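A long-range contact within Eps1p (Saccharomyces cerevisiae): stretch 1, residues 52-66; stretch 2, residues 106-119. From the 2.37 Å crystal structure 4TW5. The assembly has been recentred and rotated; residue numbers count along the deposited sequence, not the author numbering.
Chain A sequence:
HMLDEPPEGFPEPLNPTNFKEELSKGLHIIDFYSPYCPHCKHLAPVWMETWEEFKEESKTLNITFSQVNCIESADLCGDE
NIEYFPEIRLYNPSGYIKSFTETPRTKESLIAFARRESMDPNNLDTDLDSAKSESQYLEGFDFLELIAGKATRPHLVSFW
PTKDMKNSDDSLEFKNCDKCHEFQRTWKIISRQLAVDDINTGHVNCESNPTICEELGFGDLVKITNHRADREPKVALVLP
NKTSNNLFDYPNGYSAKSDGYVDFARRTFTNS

Stretch 1 52-66: EEFKEESKTLNITFS
Stretch 2, residues 106-119: TKESLIAFARRESM

The contact packs the helix 107-118 against a helix-turn-strand unit, with an apolar centre around A114 and a bidentate salt bridge at its margin. Helix 55-61 runs nearly parallel to helix 107-118, their axes 13° apart and 11.4 Å at closest approach; N62, with phi/psi 64/44, then turns the chain into strand 63-66, which crosses the same helix at 142° and 9.9 Å. In the backbone register, F54 CA lies 6.9 Å from I111 CA, I63 CA lies 7.1 Å from A114 CA, and L61 CA lies 6.4 Å from S118 CA.

A114 points its CB toward stretch 1, and its small side chain admits two aromatic rings: F54 CZ and F65 CZ each lie 3.8 Å from A114 CB. F54 (chi1 t) also brings CD1 to 3.5 Å from I111 CD1, reached through an m,m rotamer, while F65 (chi1 m) sets CE1 4.1 Å from L110 CB. I63 (m,t) extends CD1 to 3.4 Å from A114 O and 3.6 Å from S118 CB.

Along the helix pair, E57 (m,t) meets the extended R115 (m,t,t) edge-on: R115 NH2 donates to E57 OE1 at 2.5 Å and R115 NE to E57 OE2 at 2.8 Å. E53 OE1 and K107 NZ, 4.4 Å apart, remain beyond salt-bridge range. T106 OG1 caps the helix, accepting from S109 N at 3.1 Å.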

ATOM      1  N   GLU A  52      52.463  -0.900 -19.066  1.00 40.49           N
ATOM      2  CA  GLU A  52      52.660  -1.652 -20.290  1.00 43.30           C
ATOM      3  C   GLU A  52      51.361  -2.253 -20.794  1.00 42.92           C
ATOM      4  O   GLU A  52      51.078  -2.223 -21.994  1.00 40.74           O
ATOM      5  CB  GLU A  52      53.702  -2.781 -20.090  1.00 49.90           C
ATOM      6  CG  GLU A  52      53.814  -3.703 -21.317  1.00 54.22           C
ATOM      7  CD  GLU A  52      54.971  -4.691 -21.281  1.00 63.05           C
ATOM      8  OE1 GLU A  52      55.123  -5.430 -20.282  1.00 66.20           O
ATOM      9  OE2 GLU A  52      55.727  -4.728 -22.273  1.00 60.59           O
ATOM     10  N   GLU A  53      50.544  -2.763 -19.879  1.00 41.63           N
ATOM     11  CA  GLU A  53      49.299  -3.381 -20.306  1.00 45.68           C
ATOM     12  C   GLU A  53      48.274  -2.318 -20.735  1.00 45.11           C
ATOM     13  O   GLU A  53      47.357  -2.608 -21.504  1.00 49.38           O
ATOM     14  CB  GLU A  53      48.727  -4.250 -19.185  1.00 45.14           C
ATOM     15  CG  GLU A  53      47.924  -5.451 -19.678  1.00 54.07           C
ATOM     16  CD  GLU A  53      48.819  -6.531 -20.337  1.00 69.02           C
ATOM     17  OE1 GLU A  53      50.075  -6.422 -20.283  1.00 57.67           O
ATOM     18  OE2 GLU A  53      48.262  -7.494 -20.913  1.00 69.12           O
ATOM     19  N   PHE A  54      48.462  -1.083 -20.271  1.00 37.59           N
ATOM     20  CA  PHE A  54      47.507  -0.004 -20.538  1.00 42.38           C
ATOM     21  C   PHE A  54      47.826   0.817 -21.778  1.00 41.36           C
ATOM     22  O   PHE A  54      47.103   1.757 -22.089  1.00 41.44           O
ATOM     23  CB  PHE A  54      47.420   0.944 -19.341  1.00 39.80           C
ATOM     24  CG  PHE A  54      46.204   1.827 -19.363  1.00 42.94           C
ATOM     25  CD1 PHE A  54      44.946   1.289 -19.168  1.00 36.62           C
ATOM     26  CD2 PHE A  54      46.319   3.191 -19.611  1.00 39.77           C
ATOM     27  CE1 PHE A  54      43.834   2.087 -19.199  1.00 45.22           C
ATOM     28  CE2 PHE A  54      45.209   3.989 -19.643  1.00 37.07           C
ATOM     29  CZ  PHE A  54      43.962   3.440 -19.437  1.00 39.24           C
ATOM     30  N   LYS A  55      48.892   0.445 -22.482  1.00 42.40           N
ATOM     31  CA  LYS A  55      49.407   1.203 -23.619  1.00 40.90           C
ATOM     32  C   LYS A  55      48.344   1.549 -24.665  1.00 39.49           C
ATOM     33  O   LYS A  55      48.344   2.661 -25.200  1.00 42.10           O
ATOM     34  CB  LYS A  55      50.552   0.424 -24.289  1.00 41.67           C
ATOM     35  CG  LYS A  55      51.925   0.669 -23.661  1.00 45.16           C
ATOM     36  CD  LYS A  55      52.907  -0.461 -23.961  1.00 47.53           C
ATOM     37  CE  LYS A  55      53.056  -0.669 -25.452  1.00 36.67           C
ATOM     38  NZ  LYS A  55      53.983  -1.763 -25.812  1.00 46.79           N
ATOM     39  N   GLU A  56      47.484   0.583 -24.991  1.00 36.29           N
ATOM     40  CA  GLU A  56      46.469   0.776 -26.029  1.00 40.15           C
ATOM     41  C   GLU A  56      45.305   1.688 -25.630  1.00 43.44           C
ATOM     42  O   GLU A  56      44.913   2.586 -26.377  1.00 40.07           O
ATOM     43  CB  GLU A  56      45.883  -0.574 -26.465  1.00 39.77           C
ATOM     44  CG  GLU A  56      46.837  -1.486 -27.210  1.00 47.96           C
ATOM     45  CD  GLU A  56      47.645  -0.755 -28.274  1.00 57.56           C
ATOM     46  OE1 GLU A  56      47.037  -0.071 -29.136  1.00 57.71           O
ATOM     47  OE2 GLU A  56      48.890  -0.870 -28.249  1.00 58.67           O
ATOM     48  N   GLU A  57      44.769   1.451 -24.438  1.00 42.42           N
ATOM     49  CA  GLU A  57      43.596   2.155 -23.952  1.00 34.71           C
ATOM     50  C   GLU A  57      44.004   3.582 -23.650  1.00 36.32           C
ATOM     51  O   GLU A  57      43.231   4.525 -23.854  1.00 35.67           O
ATOM     52  CB  GLU A  57      43.037   1.438 -22.726  1.00 43.78           C
ATOM     53  CG  GLU A  57      42.457   0.072 -23.110  1.00 46.09           C
ATOM     54  CD  GLU A  57      41.840  -0.695 -21.952  1.00 52.19           C
ATOM     55  OE1 GLU A  57      41.464  -1.870 -22.173  1.00 56.40           O
ATOM     56  OE2 GLU A  57      41.810  -0.173 -20.815  1.00 50.49           O
ATOM     57  N   SER A  58      45.264   3.723 -23.246  1.00 37.31           N
ATOM     58  CA  SER A  58      45.869   5.010 -22.951  1.00 33.21           C
ATOM     59  C   SER A  58      45.639   6.004 -24.073  1.00 32.52           C
ATOM     60  O   SER A  58      45.322   7.164 -23.831  1.00 34.82           O
ATOM     61  CB  SER A  58      47.364   4.832 -22.725  1.00 34.31           C
ATOM     62  OG  SER A  58      47.976   6.076 -22.471  1.00 40.00           O
ATOM     63  N   LYS A  59      45.766   5.520 -25.301  1.00 38.56           N
ATOM     64  CA  LYS A  59      45.605   6.336 -26.497  1.00 38.10           C
ATOM     65  C   LYS A  59      44.145   6.733 -26.664  1.00 31.20           C
ATOM     66  O   LYS A  59      43.823   7.897 -26.851  1.00 34.44           O
ATOM     67  CB  LYS A  59      46.038   5.554 -27.750  1.00 34.79           C
ATOM     68  CG  LYS A  59      47.508   5.221 -27.872  1.00 38.84           C
ATOM     69  CD  LYS A  59      47.669   4.026 -28.804  1.00 37.35           C
ATOM     70  CE  LYS A  59      49.097   3.511 -28.848  1.00 39.40           C
ATOM     71  NZ  LYS A  59      49.169   2.240 -29.643  1.00 40.45           N
ATOM     72  N   THR A  60      43.268   5.741 -26.565  1.00 34.48           N
ATOM     73  CA  THR A  60      41.845   5.916 -26.861  1.00 31.05           C
ATOM     74  C   THR A  60      41.018   6.568 -25.725  1.00 33.87           C
ATOM     75  O   THR A  60      39.980   7.140 -25.989  1.00 28.08           O
ATOM     76  CB  THR A  60      41.224   4.555 -27.243  1.00 32.16           C
ATOM     77  OG1 THR A  60      41.561   3.581 -26.248  1.00 33.33           O
ATOM     78  CG2 THR A  60      41.780   4.068 -28.605  1.00 30.35           C
ATOM     79  N   LEU A  61      41.480   6.472 -24.476  1.00 36.19           N
ATOM     80  CA  LEU A  61      40.786   7.071 -23.327  1.00 35.55           C
ATOM     81  C   LEU A  61      41.385   8.406 -22.911  1.00 32.64           C
ATOM     82  O   LEU A  61      40.827   9.099 -22.072  1.00 30.51           O
ATOM     83  CB  LEU A  61      40.830   6.138 -22.116  1.00 35.76           C
ATOM     84  CG  LEU A  61      40.190   4.760 -22.229  1.00 35.54           C
ATOM     85  CD1 LEU A  61      40.180   4.121 -20.853  1.00 30.77           C
ATOM     86  CD2 LEU A  61      38.790   4.844 -22.829  1.00 28.71           C
ATOM     87  N   ASN A  62      42.538   8.746 -23.486  1.00 36.27           N
ATOM     88  CA  ASN A  62      43.219  10.001 -23.169  1.00 31.90           C
ATOM     89  C   ASN A  62      43.656  10.020 -21.701  1.00 29.87           C
ATOM     90  O   ASN A  62      43.500  11.010 -20.994  1.00 30.53           O
ATOM     91  CB  ASN A  62      42.310  11.187 -23.495  1.00 35.37           C
ATOM     92  CG  ASN A  62      43.076  12.438 -23.763  1.00 36.44           C
ATOM     93  OD1 ASN A  62      44.295  12.473 -23.567  1.00 33.74           O
ATOM     94  ND2 ASN A  62      42.376  13.488 -24.220  1.00 33.14           N
ATOM     95  N   ILE A  63      44.212   8.898 -21.246  1.00 33.60           N
ATOM     96  CA  ILE A  63      44.657   8.774 -19.862  1.00 33.61           C
ATOM     97  C   ILE A  63      46.077   8.253 -19.832  1.00 31.95           C
ATOM     98  O   ILE A  63      46.385   7.279 -20.491  1.00 27.92           O
ATOM     99  CB  ILE A  63      43.771   7.805 -19.040  1.00 30.54           C
ATOM    100  CG1 ILE A  63      42.311   8.223 -19.066  1.00 29.40           C
ATOM    101  CG2 ILE A  63      44.260   7.732 -17.612  1.00 28.21           C
ATOM    102  CD1 ILE A  63      41.414   7.152 -18.494  1.00 38.38           C
ATOM    103  N   THR A  64      46.938   8.896 -19.053  1.00 32.56           N
ATOM    104  CA  THR A  64      48.331   8.508 -19.023  1.00 30.69           C
ATOM    105  C   THR A  64      48.783   8.176 -17.608  1.00 28.51           C
ATOM    106  O   THR A  64      48.531   8.931 -16.679  1.00 31.29           O
ATOM    107  CB  THR A  64      49.224   9.629 -19.600  1.00 29.02           C
ATOM    108  OG1 THR A  64      48.954   9.773 -20.988  1.00 33.66           O
ATOM    109  CG2 THR A  64      50.714   9.299 -19.432  1.00 34.01           C
ATOM    110  N   PHE A  65      49.497   7.070 -17.438  1.00 31.50           N
ATOM    111  CA  PHE A  65      50.143   6.826 -16.159  1.00 26.37           C
ATOM    112  C   PHE A  65      51.523   7.458 -16.137  1.00 31.20           C
ATOM    113  O   PHE A  65      52.352   7.207 -17.022  1.00 36.21           O
ATOM    114  CB  PHE A  65      50.249   5.342 -15.881  1.00 32.14           C
ATOM    115  CG  PHE A  65      48.939   4.679 -15.554  1.00 29.93           C
ATOM    116  CD1 PHE A  65      48.558   4.484 -14.236  1.00 26.42           C
ATOM    117  CD2 PHE A  65      48.110   4.217 -16.566  1.00 24.62           C
ATOM    118  CE1 PHE A  65      47.364   3.849 -13.930  1.00 30.25           C
ATOM    119  CE2 PHE A  65      46.921   3.578 -16.272  1.00 29.67           C
ATOM    120  CZ  PHE A  65      46.542   3.394 -14.948  1.00 30.41           C
ATOM    121  N   SER A  66      51.770   8.256 -15.102  1.00 34.98           N
ATOM    122  CA  SER A  66      53.028   8.977 -14.938  1.00 32.40           C
ATOM    123  C   SER A  66      53.572   8.816 -13.516  1.00 39.80           C
ATOM    124  O   SER A  66      52.928   8.218 -12.657  1.00 40.59           O
ATOM    125  CB  SER A  66      52.855  10.462 -15.231  1.00 28.63           C
ATOM    126  OG  SER A  66      52.211  10.666 -16.468  1.00 41.00           O
ATOM    127  N   THR A 106      47.207  -3.372  -7.423  1.00 45.98           N
ATOM    128  CA  THR A 106      47.589  -4.292  -8.479  1.00 42.78           C
ATOM    129  C   THR A 106      47.391  -3.684  -9.859  1.00 43.00           C
ATOM    130  O   THR A 106      46.825  -2.596 -10.004  1.00 41.56           O
ATOM    131  CB  THR A 106      46.798  -5.607  -8.389  1.00 49.04           C
ATOM    132  OG1 THR A 106      45.399  -5.336  -8.554  1.00 51.23           O
ATOM    133  CG2 THR A 106      47.019  -6.266  -7.029  1.00 50.57           C
ATOM    134  N   LYS A 107      47.860  -4.412 -10.867  1.00 41.43           N
ATOM    135  CA  LYS A 107      47.694  -4.032 -12.261  1.00 42.05           C
ATOM    136  C   LYS A 107      46.211  -3.971 -12.562  1.00 40.71           C
ATOM    137  O   LYS A 107      45.747  -3.082 -13.255  1.00 41.28           O
ATOM    138  CB  LYS A 107      48.395  -5.037 -13.185  1.00 44.41           C
ATOM    139  CG  LYS A 107      47.705  -5.267 -14.520  1.00 46.45           C
ATOM    140  CD  LYS A 107      48.166  -6.578 -15.157  1.00 44.46           C
ATOM    141  CE  LYS A 107      49.636  -6.530 -15.465  1.00 45.60           C
ATOM    142  NZ  LYS A 107      50.096  -7.791 -16.110  1.00 66.83           N
ATOM    143  N   GLU A 108      45.475  -4.929 -12.012  1.00 43.48           N
ATOM    144  CA  GLU A 108      44.033  -4.983 -12.161  1.00 40.78           C
ATOM    145  C   GLU A 108      43.377  -3.729 -11.545  1.00 38.59           C
ATOM    146  O   GLU A 108      42.540  -3.078 -12.184  1.00 30.88           O
ATOM    147  CB  GLU A 108      43.476  -6.242 -11.492  1.00 39.72           C
ATOM    148  CG  GLU A 108      43.765  -7.556 -12.206  1.00 45.29           C
ATOM    149  CD  GLU A 108      45.229  -7.984 -12.093  1.00 44.56           C
ATOM    150  OE1 GLU A 108      45.887  -7.587 -11.110  1.00 41.25           O
ATOM    151  OE2 GLU A 108      45.718  -8.717 -12.986  1.00 43.14           O
ATOM    152  N   SER A 109      43.779  -3.378 -10.323  1.00 33.55           N
ATOM    153  CA  SER A 109      43.128  -2.270  -9.624  1.00 37.67           C
ATOM    154  C   SER A 109      43.417  -0.907 -10.261  1.00 38.48           C
ATOM    155  O   SER A 109      42.561  -0.040 -10.277  1.00 38.09           O
ATOM    156  CB  SER A 109      43.534  -2.233  -8.161  1.00 39.95           C
ATOM    157  OG  SER A 109      44.853  -1.762  -8.014  1.00 45.36           O
ATOM    158  N   LEU A 110      44.627  -0.720 -10.774  1.00 38.22           N
ATOM    159  CA  LEU A 110      44.995   0.541 -11.392  1.00 30.46           C
ATOM    160  C   LEU A 110      44.308   0.671 -12.740  1.00 33.04           C
ATOM    161  O   LEU A 110      43.759   1.716 -13.052  1.00 34.62           O
ATOM    162  CB  LEU A 110      46.512   0.644 -11.551  1.00 39.25           C
ATOM    163  CG  LEU A 110      47.260   0.871 -10.237  1.00 42.28           C
ATOM    164  CD1 LEU A 110      48.770   0.927 -10.459  1.00 36.20           C
ATOM    165  CD2 LEU A 110      46.754   2.162  -9.593  1.00 32.66           C
ATOM    166  N   ILE A 111      44.314  -0.400 -13.528  1.00 36.59           N
ATOM    167  CA  ILE A 111      43.606  -0.375 -14.802  1.00 37.51           C
ATOM    168  C   ILE A 111      42.118  -0.053 -14.606  1.00 33.54           C
ATOM    169  O   ILE A 111      41.575   0.788 -15.319  1.00 30.98           O
ATOM    170  CB  ILE A 111      43.742  -1.697 -15.564  1.00 33.33           C
ATOM    171  CG1 ILE A 111      45.206  -1.965 -15.904  1.00 43.00           C
ATOM    172  CG2 ILE A 111      42.938  -1.676 -16.868  1.00 33.59           C
ATOM    173  CD1 ILE A 111      45.904  -0.829 -16.588  1.00 41.20           C
ATOM    174  N   ALA A 112      41.477  -0.711 -13.645  1.00 30.59           N
ATOM    175  CA  ALA A 112      40.045  -0.538 -13.399  1.00 34.67           C
ATOM    176  C   ALA A 112      39.754   0.911 -13.039  1.00 30.32           C
ATOM    177  O   ALA A 112      38.805   1.503 -13.528  1.00 34.66           O
ATOM    178  CB  ALA A 112      39.561  -1.492 -12.297  1.00 31.95           C
ATOM    179  N   PHE A 113      40.601   1.468 -12.188  1.00 26.73           N
ATOM    180  CA  PHE A 113      40.529   2.856 -11.784  1.00 27.80           C
ATOM    181  C   PHE A 113      40.666   3.826 -12.940  1.00 32.41           C
ATOM    182  O   PHE A 113      39.962   4.827 -12.983  1.00 35.60           O
ATOM    183  CB  PHE A 113      41.593   3.156 -10.733  1.00 38.60           C
ATOM    184  CG  PHE A 113      41.666   4.597 -10.335  1.00 34.56           C
ATOM    185  CD1 PHE A 113      40.623   5.203  -9.672  1.00 36.73           C
ATOM    186  CD2 PHE A 113      42.799   5.340 -10.615  1.00 36.95           C
ATOM    187  CE1 PHE A 113      40.706   6.537  -9.305  1.00 39.95           C
ATOM    188  CE2 PHE A 113      42.893   6.662 -10.248  1.00 34.45           C
ATOM    189  CZ  PHE A 113      41.848   7.267  -9.591  1.00 35.35           C
ATOM    190  N   ALA A 114      41.594   3.581 -13.856  1.00 30.89           N
ATOM    191  CA  ALA A 114      41.667   4.474 -14.996  1.00 33.92           C
ATOM    192  C   ALA A 114      40.377   4.352 -15.837  1.00 31.09           C
ATOM    193  O   ALA A 114      39.751   5.372 -16.179  1.00 33.80           O
ATOM    194  CB  ALA A 114      42.913   4.203 -15.831  1.00 22.09           C
ATOM    195  N   ARG A 115      39.934   3.128 -16.111  1.00 24.81           N
ATOM    196  CA  ARG A 115      38.691   2.948 -16.866  1.00 31.33           C
ATOM    197  C   ARG A 115      37.482   3.575 -16.153  1.00 29.71           C
ATOM    198  O   ARG A 115      36.636   4.186 -16.779  1.00 29.49           O
ATOM    199  CB  ARG A 115      38.410   1.472 -17.129  1.00 31.74           C
ATOM    200  CG  ARG A 115      39.383   0.820 -18.084  1.00 28.88           C
ATOM    201  CD  ARG A 115      39.143  -0.648 -18.131  1.00 29.41           C
ATOM    202  NE  ARG A 115      39.976  -1.318 -19.113  1.00 43.83           N
ATOM    203  CZ  ARG A 115      40.165  -2.631 -19.146  1.00 44.47           C
ATOM    204  NH1 ARG A 115      39.567  -3.400 -18.245  1.00 41.97           N
ATOM    205  NH2 ARG A 115      40.937  -3.174 -20.083  1.00 45.60           N
ATOM    206  N   ARG A 116      37.421   3.424 -14.840  1.00 32.00           N
ATOM    207  CA  ARG A 116      36.333   3.996 -14.049  1.00 38.05           C
ATOM    208  C   ARG A 116      36.286   5.529 -14.229  1.00 33.14           C
ATOM    209  O   ARG A 116      35.247   6.101 -14.523  1.00 29.58           O
ATOM    210  CB  ARG A 116      36.515   3.593 -12.576  1.00 31.33           C
ATOM    211  CG  ARG A 116      35.247   3.559 -11.759  1.00 37.20           C
ATOM    212  CD  ARG A 116      35.495   3.050 -10.330  1.00 31.75           C
ATOM    213  NE  ARG A 116      36.088   1.729 -10.358  1.00 34.81           N
ATOM    214  CZ  ARG A 116      37.295   1.444  -9.893  1.00 32.37           C
ATOM    215  NH1 ARG A 116      38.024   2.383  -9.321  1.00 33.73           N
ATOM    216  NH2 ARG A 116      37.763   0.214  -9.996  1.00 34.09           N
ATOM    217  N   GLU A 117      37.445   6.163 -14.116  1.00 30.60           N
ATOM    218  CA  GLU A 117      37.565   7.598 -14.188  1.00 28.60           C
ATOM    219  C   GLU A 117      37.344   8.193 -15.565  1.00 29.95           C
ATOM    220  O   GLU A 117      37.015   9.371 -15.674  1.00 32.35           O
ATOM    221  CB  GLU A 117      38.939   8.023 -13.666  1.00 25.22           C
ATOM    222  CG  GLU A 117      39.078   7.749 -12.161  1.00 32.74           C
ATOM    223  CD  GLU A 117      37.933   8.332 -11.324  1.00 36.74           C
ATOM    224  OE1 GLU A 117      37.456   9.462 -11.612  1.00 33.79           O
ATOM    225  OE2 GLU A 117      37.492   7.635 -10.386  1.00 40.64           O
ATOM    226  N   SER A 118      37.562   7.415 -16.615  1.00 28.60           N
ATOM    227  CA  SER A 118      37.315   7.907 -17.958  1.00 31.84           C
ATOM    228  C   SER A 118      35.814   8.082 -18.198  1.00 35.33           C
ATOM    229  O   SER A 118      35.405   8.832 -19.072  1.00 30.81           O
ATOM    230  CB  SER A 118      37.906   6.971 -19.017  1.00 31.23           C
ATOM    231  OG  SER A 118      36.985   5.960 -19.335  1.00 35.60           O
ATOM    232  N   MET A 119      34.991   7.412 -17.404  1.00 36.74           N
ATOM    233  CA  MET A 119      33.553   7.499 -17.619  1.00 35.23           C
ATOM    234  C   MET A 119      32.877   8.524 -16.729  1.00 35.94           C
ATOM    235  O   MET A 119      31.661   8.645 -16.728  1.00 39.45           O
ATOM    236  CB  MET A 119      32.907   6.140 -17.423  1.00 34.32           C
ATOM    237  CG  MET A 119      32.779   5.396 -18.727  1.00 32.72           C
ATOM    238  SD  MET A 119      32.548   3.715 -18.314  1.00 41.90           S
ATOM    239  CE  MET A 119      31.256   3.161 -19.408  1.00 43.87           C
TER